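Local coordinates for citrate synthase (PDB 6ABW), which probably catalyses the condensation of oxaloacetate with acetyl-CoA and water to give citrate and CoA, a step of the tricarboxylic acid cycle, at residues K166-A171 and K183-A188; S252-K257 and E308-E313; K285-I290 and K299-A304. All coordinates share one frame; numbering follows the deposited sequence.

Contact 1 (K166-A171 and K183-A188); sequences KSFLKA and KAMDAA
M185 reaches across to F168 and L169: the root of its chain meets L169 and its end meets F168, with SD near both. The apolar part comes first: CB of M185 lies 3.8 Å from CD1 of L169, and its CG is 4.0 Å from CG of the same leucine, so the isobutyl group lies against the root of the methionine. The Met-aromatic part is at the other end. With CG anti to the backbone N (chi1 -178°) and bends at chi2 and chi3, the M185 chain folds over to bring SD and CE to the F168 ring. There SD stands 5.2 Å from the centroid of the F168 ring, 83° off its normal, hence at the edge. It is equally far, 4.0 Å, from the F168 atoms CD2 and CE2, while CE of M185 comes to 3.8 Å from CE2 of F168. An alanine in place of M185 would remove CG, SD and CE, and would probably leave a gap beside the F168 edge and next to CG and CD2 of L169. All three residues are buried. The contact joins the successive helices 164-173 and 179-191, with F168 also packing on helices 128-151 and 342-365.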
# COMPACT_ATOMS: atom_id res chain seq x y z
N LYS A 166 -23.47 12.23 11.93
CA LYS A 166 -24.85 12.00 11.52
C LYS A 166 -25.01 11.60 10.04
O LYS A 166 -25.74 10.66 9.74
CB LYS A 166 -25.74 13.24 11.85
CG LYS A 166 -27.18 12.92 11.68
CD LYS A 166 -28.00 14.16 11.99
CE LYS A 166 -29.47 13.87 11.70
NZ LYS A 166 -30.30 14.94 12.37
N SER A 167 -24.31 12.27 9.17
CA SER A 167 -24.33 11.96 7.72
C SER A 167 -23.87 10.54 7.44
O SER A 167 -24.49 9.81 6.62
CB SER A 167 -23.52 12.97 6.92
OG SER A 167 -24.08 14.27 7.01
N PHE A 168 -22.84 10.12 8.19
CA PHE A 168 -22.28 8.77 8.05
C PHE A 168 -23.28 7.69 8.53
O PHE A 168 -23.59 6.69 7.85
CB PHE A 168 -20.90 8.69 8.78
CG PHE A 168 -20.40 7.28 8.85
CD1 PHE A 168 -20.08 6.61 7.66
CD2 PHE A 168 -20.32 6.57 10.08
CE1 PHE A 168 -19.65 5.30 7.67
CE2 PHE A 168 -19.89 5.25 10.09
CZ PHE A 168 -19.52 4.62 8.89
N LEU A 169 -23.91 7.93 9.70
CA LEU A 169 -24.91 7.00 10.21
C LEU A 169 -26.18 6.93 9.35
O LEU A 169 -26.70 5.85 9.14
CB LEU A 169 -25.27 7.33 11.63
CG LEU A 169 -24.21 7.18 12.72
CD1 LEU A 169 -24.73 7.76 14.02
CD2 LEU A 169 -23.80 5.73 12.90
N LYS A 170 -26.63 8.05 8.83
CA LYS A 170 -27.77 8.04 7.94
C LYS A 170 -27.50 7.34 6.63
O LYS A 170 -28.35 6.60 6.16
CB LYS A 170 -28.23 9.46 7.66
CG LYS A 170 -28.91 10.09 8.83
CD LYS A 170 -29.54 11.43 8.36
CE LYS A 170 -30.78 11.18 7.47
NZ LYS A 170 -31.20 12.42 6.76
N ALA A 171 -26.31 7.52 6.05
CA ALA A 171 -25.96 6.80 4.82
C ALA A 171 -25.84 5.31 5.11
O ALA A 171 -26.39 4.45 4.37
CB ALA A 171 -24.65 7.33 4.22
N LYS A 183 -23.79 11.30 18.95
CA LYS A 183 -22.72 11.74 19.80
C LYS A 183 -21.69 10.56 20.00
O LYS A 183 -20.44 10.77 20.13
CB LYS A 183 -23.30 12.23 21.12
CG LYS A 183 -22.24 12.60 22.14
CD LYS A 183 -21.41 13.84 21.82
CE LYS A 183 -20.42 14.25 22.93
NZ LYS A 183 -19.58 15.37 22.44
N ALA A 184 -22.19 9.36 20.11
CA ALA A 184 -21.32 8.16 20.33
C ALA A 184 -20.41 7.96 19.11
O ALA A 184 -19.26 7.63 19.22
CB ALA A 184 -22.15 6.91 20.59
N MET A 185 -20.98 8.12 17.95
CA MET A 185 -20.21 7.94 16.67
C MET A 185 -19.18 9.04 16.54
O MET A 185 -18.02 8.81 16.19
CB MET A 185 -21.18 7.89 15.50
CG MET A 185 -20.46 7.66 14.15
SD MET A 185 -19.90 5.94 14.04
CE MET A 185 -18.24 6.15 13.43
N ASP A 186 -19.56 10.28 16.88
CA ASP A 186 -18.66 11.38 16.86
C ASP A 186 -17.50 11.13 17.81
O ASP A 186 -16.28 11.37 17.50
CB ASP A 186 -19.40 12.71 17.23
CG ASP A 186 -18.53 13.90 17.05
OD1 ASP A 186 -18.20 14.27 15.86
OD2 ASP A 186 -18.10 14.44 18.11
N ALA A 187 -17.84 10.67 19.00
CA ALA A 187 -16.78 10.36 19.97
C ALA A 187 -15.78 9.31 19.42
O ALA A 187 -14.55 9.42 19.59
CB ALA A 187 -17.39 9.90 21.30
N ALA A 188 -16.32 8.24 18.86
CA ALA A 188 -15.53 7.12 18.32
C ALA A 188 -14.60 7.62 17.25
O ALA A 188 -13.46 7.24 17.20
CB ALA A 188 -16.45 6.06 17.77

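Contact 2 (S252-K257 and E308-E313); sequences SWFKRK and EELGVE
The carbonyl oxygen of L310 is approached by two groups: OG1 of T314, one turn further along the same helix, hydrogen-bonds to it, and CZ of F254 comes within 3.6 Å of this O atom from across the contact. The second approach is van der Waals contact at the rim of a larger aromatic one. CB of L310 sits 3.7 Å from the centroid of the F254 ring and only 3° off its normal, the geometry of a CH-pi contact almost exactly over the centre of one face. With CG anti to the carbonyl carbon (chi1 -61°) and an extended chi2, CD1 of L310 reaches CB of F254, 3.7 Å away. The two side chains thus lie alongside each other, pointing opposite ways, and F254 is touched from CB to CZ. G311 adds its backbone: its N is 4.0 Å from CE1 of F254, and no side chain intervenes.

No hydrogen bond spans the two segments. Within 252-257, NE1 of W253 is held by E243.

G311 places this contact close to the cofactor site: it is about 4 Å from the side chains of L265 and F268, both acetyl-CoA-binding residues, and about 8 Å from the bound acetyl-CoA. This is consistent with a second-shell place, near residues that bind the cofactor and not touching it. Beside it, the E308 carboxylate is tied to K284, Y276 and Y327. Helix 250-260 is joined here to the later part of helix 295-315, with W253 also lying on Q240 and I244 of helix 233-244, and F254 on L307 and T314 of helix 295-315.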
# COMPACT_ATOMS: atom_id res chain seq x y z
N SER A 252 -17.98 -18.24 34.39
CA SER A 252 -17.56 -19.55 33.93
C SER A 252 -16.59 -19.51 32.74
O SER A 252 -15.56 -20.21 32.76
CB SER A 252 -18.79 -20.47 33.62
OG SER A 252 -18.38 -21.66 32.97
N TRP A 253 -16.90 -18.67 31.74
CA TRP A 253 -16.01 -18.47 30.64
C TRP A 253 -14.63 -17.97 31.13
O TRP A 253 -13.60 -18.45 30.64
CB TRP A 253 -16.61 -17.49 29.66
CG TRP A 253 -15.82 -17.22 28.42
CD1 TRP A 253 -15.99 -17.79 27.19
CD2 TRP A 253 -14.78 -16.24 28.28
NE1 TRP A 253 -15.05 -17.28 26.31
CE2 TRP A 253 -14.32 -16.31 26.96
CE3 TRP A 253 -14.17 -15.30 29.18
CZ2 TRP A 253 -13.32 -15.47 26.47
CZ3 TRP A 253 -13.17 -14.48 28.69
CH2 TRP A 253 -12.72 -14.57 27.35
N PHE A 254 -14.65 -17.03 32.02
CA PHE A 254 -13.38 -16.41 32.55
C PHE A 254 -12.62 -17.51 33.32
O PHE A 254 -11.40 -17.66 33.11
CB PHE A 254 -13.68 -15.25 33.48
CG PHE A 254 -12.45 -14.46 33.90
CD1 PHE A 254 -11.94 -13.43 33.11
CD2 PHE A 254 -11.86 -14.68 35.11
CE1 PHE A 254 -10.78 -12.69 33.54
CE2 PHE A 254 -10.77 -13.92 35.54
CZ PHE A 254 -10.22 -12.94 34.74
N LYS A 255 -13.31 -18.28 34.17
CA LYS A 255 -12.65 -19.43 34.87
C LYS A 255 -11.97 -20.43 33.93
O LYS A 255 -10.77 -20.80 34.07
CB LYS A 255 -13.63 -20.09 35.83
CG LYS A 255 -13.05 -21.27 36.65
CD LYS A 255 -11.74 -20.92 37.35
CE LYS A 255 -11.20 -22.10 38.18
NZ LYS A 255 -11.89 -22.15 39.47
N ARG A 256 -12.69 -20.82 32.89
CA ARG A 256 -12.21 -21.80 31.93
C ARG A 256 -11.13 -21.29 30.97
O ARG A 256 -10.07 -21.89 30.87
CB ARG A 256 -13.46 -22.41 31.20
CG ARG A 256 -14.51 -23.06 32.19
CD ARG A 256 -15.92 -23.32 31.60
NE ARG A 256 -15.88 -23.29 30.15
CZ ARG A 256 -16.47 -22.38 29.35
NH1 ARG A 256 -16.23 -22.43 28.04
NH2 ARG A 256 -17.33 -21.46 29.80
N LYS A 257 -11.33 -20.15 30.30
CA LYS A 257 -10.46 -19.67 29.26
C LYS A 257 -9.25 -18.89 29.79
O LYS A 257 -8.17 -18.98 29.21
CB LYS A 257 -11.20 -18.80 28.26
CG LYS A 257 -12.44 -19.44 27.65
CD LYS A 257 -12.12 -20.50 26.60
CE LYS A 257 -13.39 -21.26 26.17
NZ LYS A 257 -13.03 -22.44 25.34
N GLU A 308 -14.70 -6.85 32.52
CA GLU A 308 -13.78 -5.81 32.94
C GLU A 308 -13.48 -5.95 34.44
O GLU A 308 -12.34 -5.83 34.89
CB GLU A 308 -14.43 -4.42 32.68
CG GLU A 308 -13.55 -3.24 33.15
CD GLU A 308 -14.23 -1.87 33.09
OE1 GLU A 308 -15.45 -1.71 32.83
OE2 GLU A 308 -13.49 -0.94 33.36
N GLU A 309 -14.52 -6.20 35.21
CA GLU A 309 -14.37 -6.35 36.68
C GLU A 309 -13.47 -7.54 37.00
O GLU A 309 -12.51 -7.46 37.79
CB GLU A 309 -15.74 -6.58 37.36
CG GLU A 309 -15.60 -6.63 38.87
CD GLU A 309 -16.91 -6.45 39.64
OE1 GLU A 309 -17.82 -7.31 39.46
OE2 GLU A 309 -17.00 -5.48 40.46
N LEU A 310 -13.81 -8.66 36.39
CA LEU A 310 -12.94 -9.89 36.55
C LEU A 310 -11.51 -9.64 36.12
O LEU A 310 -10.53 -10.00 36.81
CB LEU A 310 -13.53 -11.08 35.79
CG LEU A 310 -14.93 -11.53 36.23
CD1 LEU A 310 -15.48 -12.61 35.31
CD2 LEU A 310 -14.91 -12.04 37.64
N GLY A 311 -11.33 -9.00 34.94
CA GLY A 311 -10.01 -8.71 34.45
C GLY A 311 -9.17 -7.76 35.30
O GLY A 311 -7.98 -8.01 35.51
N VAL A 312 -9.76 -6.68 35.76
CA VAL A 312 -8.98 -5.74 36.61
C VAL A 312 -8.65 -6.40 37.96
O VAL A 312 -7.52 -6.26 38.49
CB VAL A 312 -9.70 -4.38 36.78
CG1 VAL A 312 -8.96 -3.48 37.80
CG2 VAL A 312 -9.80 -3.69 35.39
N GLU A 313 -9.62 -7.11 38.51
CA GLU A 313 -9.38 -7.89 39.78
C GLU A 313 -8.19 -8.86 39.62
O GLU A 313 -7.26 -8.89 40.45
CB GLU A 313 -10.69 -8.59 40.20
CG GLU A 313 -10.62 -9.23 41.58
CD GLU A 313 -11.55 -10.46 41.80
OE1 GLU A 313 -12.46 -10.79 40.96
OE2 GLU A 313 -11.36 -11.11 42.86

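Contact 3 (K285-I290 and K299-A304); sequences KYAKVI and KYFEIA
F301 has its CG anti to the backbone N (chi1 174°), and this torsion extends the phenyl ring across to A287 and K288 on the neighbouring helix. K288 also has CG anti to its own N (chi1 179°), but the chain, bent at chi2, runs on past the ring, leaving the root of the residue to meet it. The evidence is in the distances. CA of K288 is 4.1 Å from the centroid of the F301 ring and 18° off the normal, a CH-pi contact over one face that is offset toward the rim. CB of K288 is 3.8 Å from CZ of F301, and the backbone N of K288 is equally close, 3.8 Å, to CE1 of that ring. CB of A287 meets the ring obliquely, 3.8 Å from CD1 of F301.

The two segments run roughly antiparallel, as in a helical hairpin, with the start of helix 295-315 folded back on helix 278-292. A287 also touches V330 and V331 of helix 325-335, and Y300 makes edge-to-face contacts with F238 and Y333.

Since no hydrogen bond or ion pair crosses between the segments, the contact probably rests on dispersion and on the burial of apolar surface, between one buried ring, an alanine methyl and the helix backbone at an exposed lysine. The ammonium group of K288 takes no part, so this is no cation-pi pair.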
# COMPACT_ATOMS: atom_id res chain seq x y z
N LYS A 285 -18.26 5.04 28.56
CA LYS A 285 -19.28 6.05 28.85
C LYS A 285 -20.31 6.04 27.76
O LYS A 285 -21.52 5.99 28.03
CB LYS A 285 -18.60 7.39 28.92
CG LYS A 285 -19.48 8.62 29.11
CD LYS A 285 -18.52 9.84 29.02
CE LYS A 285 -18.93 11.04 29.85
NZ LYS A 285 -20.01 11.77 29.15
N TYR A 286 -19.84 6.06 26.50
CA TYR A 286 -20.74 6.15 25.39
C TYR A 286 -21.42 4.84 25.11
O TYR A 286 -22.53 4.86 24.66
CB TYR A 286 -20.06 6.77 24.14
CG TYR A 286 -19.87 8.25 24.32
CD1 TYR A 286 -20.96 9.15 24.18
CD2 TYR A 286 -18.71 8.74 24.75
CE1 TYR A 286 -20.79 10.49 24.40
CE2 TYR A 286 -18.52 10.09 24.98
CZ TYR A 286 -19.57 10.96 24.81
OH TYR A 286 -19.29 12.31 25.12
N ALA A 287 -20.80 3.70 25.45
CA ALA A 287 -21.44 2.42 25.29
C ALA A 287 -22.71 2.22 26.17
O ALA A 287 -23.67 1.63 25.74
CB ALA A 287 -20.45 1.32 25.61
N LYS A 288 -22.62 2.71 27.40
CA LYS A 288 -23.68 2.61 28.40
C LYS A 288 -25.00 3.23 27.93
O LYS A 288 -26.01 2.58 27.79
CB LYS A 288 -23.21 3.30 29.68
CG LYS A 288 -24.29 3.26 30.76
CD LYS A 288 -23.70 3.15 32.15
CE LYS A 288 -24.85 2.80 33.10
NZ LYS A 288 -24.31 2.72 34.47
N VAL A 289 -24.94 4.46 27.53
CA VAL A 289 -26.10 5.15 26.97
C VAL A 289 -26.84 4.43 25.83
O VAL A 289 -28.03 4.08 25.91
CB VAL A 289 -25.63 6.52 26.44
CG1 VAL A 289 -26.83 7.37 26.04
CG2 VAL A 289 -24.69 7.21 27.44
N ILE A 290 -26.12 4.19 24.74
CA ILE A 290 -26.78 3.67 23.56
C ILE A 290 -27.05 2.16 23.61
O ILE A 290 -27.88 1.66 22.85
CB ILE A 290 -26.01 4.03 22.25
CG1 ILE A 290 -24.59 3.49 22.29
CG2 ILE A 290 -25.97 5.54 22.08
CD1 ILE A 290 -23.91 3.57 20.95
N LYS A 299 -27.03 -6.70 26.46
CA LYS A 299 -26.46 -7.94 26.90
C LYS A 299 -24.92 -7.93 26.76
O LYS A 299 -24.17 -8.33 27.70
CB LYS A 299 -27.12 -9.04 26.06
CG LYS A 299 -26.88 -10.46 26.43
CD LYS A 299 -27.51 -11.39 25.39
CE LYS A 299 -26.75 -11.36 24.05
NZ LYS A 299 -26.94 -12.62 23.26
N TYR A 300 -24.44 -7.47 25.60
CA TYR A 300 -22.98 -7.40 25.35
C TYR A 300 -22.29 -6.40 26.24
O TYR A 300 -21.20 -6.69 26.69
CB TYR A 300 -22.72 -7.20 23.84
CG TYR A 300 -23.10 -8.41 23.02
CD1 TYR A 300 -22.75 -9.72 23.40
CD2 TYR A 300 -23.87 -8.26 21.88
CE1 TYR A 300 -23.13 -10.82 22.64
CE2 TYR A 300 -24.22 -9.36 21.10
CZ TYR A 300 -23.81 -10.63 21.47
OH TYR A 300 -24.12 -11.75 20.72
N PHE A 301 -22.91 -5.28 26.52
CA PHE A 301 -22.39 -4.25 27.39
C PHE A 301 -22.30 -4.83 28.81
O PHE A 301 -21.28 -4.69 29.45
CB PHE A 301 -23.23 -2.96 27.42
CG PHE A 301 -22.76 -1.97 28.43
CD1 PHE A 301 -21.60 -1.24 28.22
CD2 PHE A 301 -23.43 -1.80 29.64
CE1 PHE A 301 -21.11 -0.30 29.14
CE2 PHE A 301 -22.91 -0.91 30.62
CZ PHE A 301 -21.77 -0.15 30.36
N GLU A 302 -23.32 -5.59 29.21
CA GLU A 302 -23.33 -6.22 30.55
C GLU A 302 -22.28 -7.28 30.66
O GLU A 302 -21.62 -7.38 31.66
CB GLU A 302 -24.71 -6.81 30.87
CG GLU A 302 -25.74 -5.68 31.01
CD GLU A 302 -27.13 -6.12 31.50
OE1 GLU A 302 -27.30 -7.35 31.76
OE2 GLU A 302 -28.04 -5.23 31.61
N ILE A 303 -22.08 -8.07 29.61
CA ILE A 303 -21.00 -9.06 29.62
C ILE A 303 -19.63 -8.36 29.68
O ILE A 303 -18.76 -8.74 30.44
CB ILE A 303 -21.05 -9.97 28.39
CG1 ILE A 303 -22.28 -10.89 28.44
CG2 ILE A 303 -19.76 -10.77 28.31
CD1 ILE A 303 -22.70 -11.37 27.07
N ALA A 304 -19.45 -7.31 28.86
CA ALA A 304 -18.16 -6.58 28.87
C ALA A 304 -17.86 -5.99 30.23
O ALA A 304 -16.73 -6.10 30.73
CB ALA A 304 -18.21 -5.42 27.89

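From the N terminus, contact 1 closes first, bringing 183-188 back onto 166-171 across a short link between successive helices. It is complete before either of the others begins. Contact 2 opens next at 252-257 and closes only at 308-313, enclosing a long, mostly helical loop. Contact 3 is nested inside that loop, with 285-290 meeting 299-304 across the turn between helices 278-292 and 295-315. Contacts 2 and 3 share helix 295-315, at its later and earlier parts. Contact 1 is tied to contact 3 directly: K183, A184 and A187 pack on Y286 and I290, connecting helix 179-191 to 278-292. Contacts 1 and 2 do not touch.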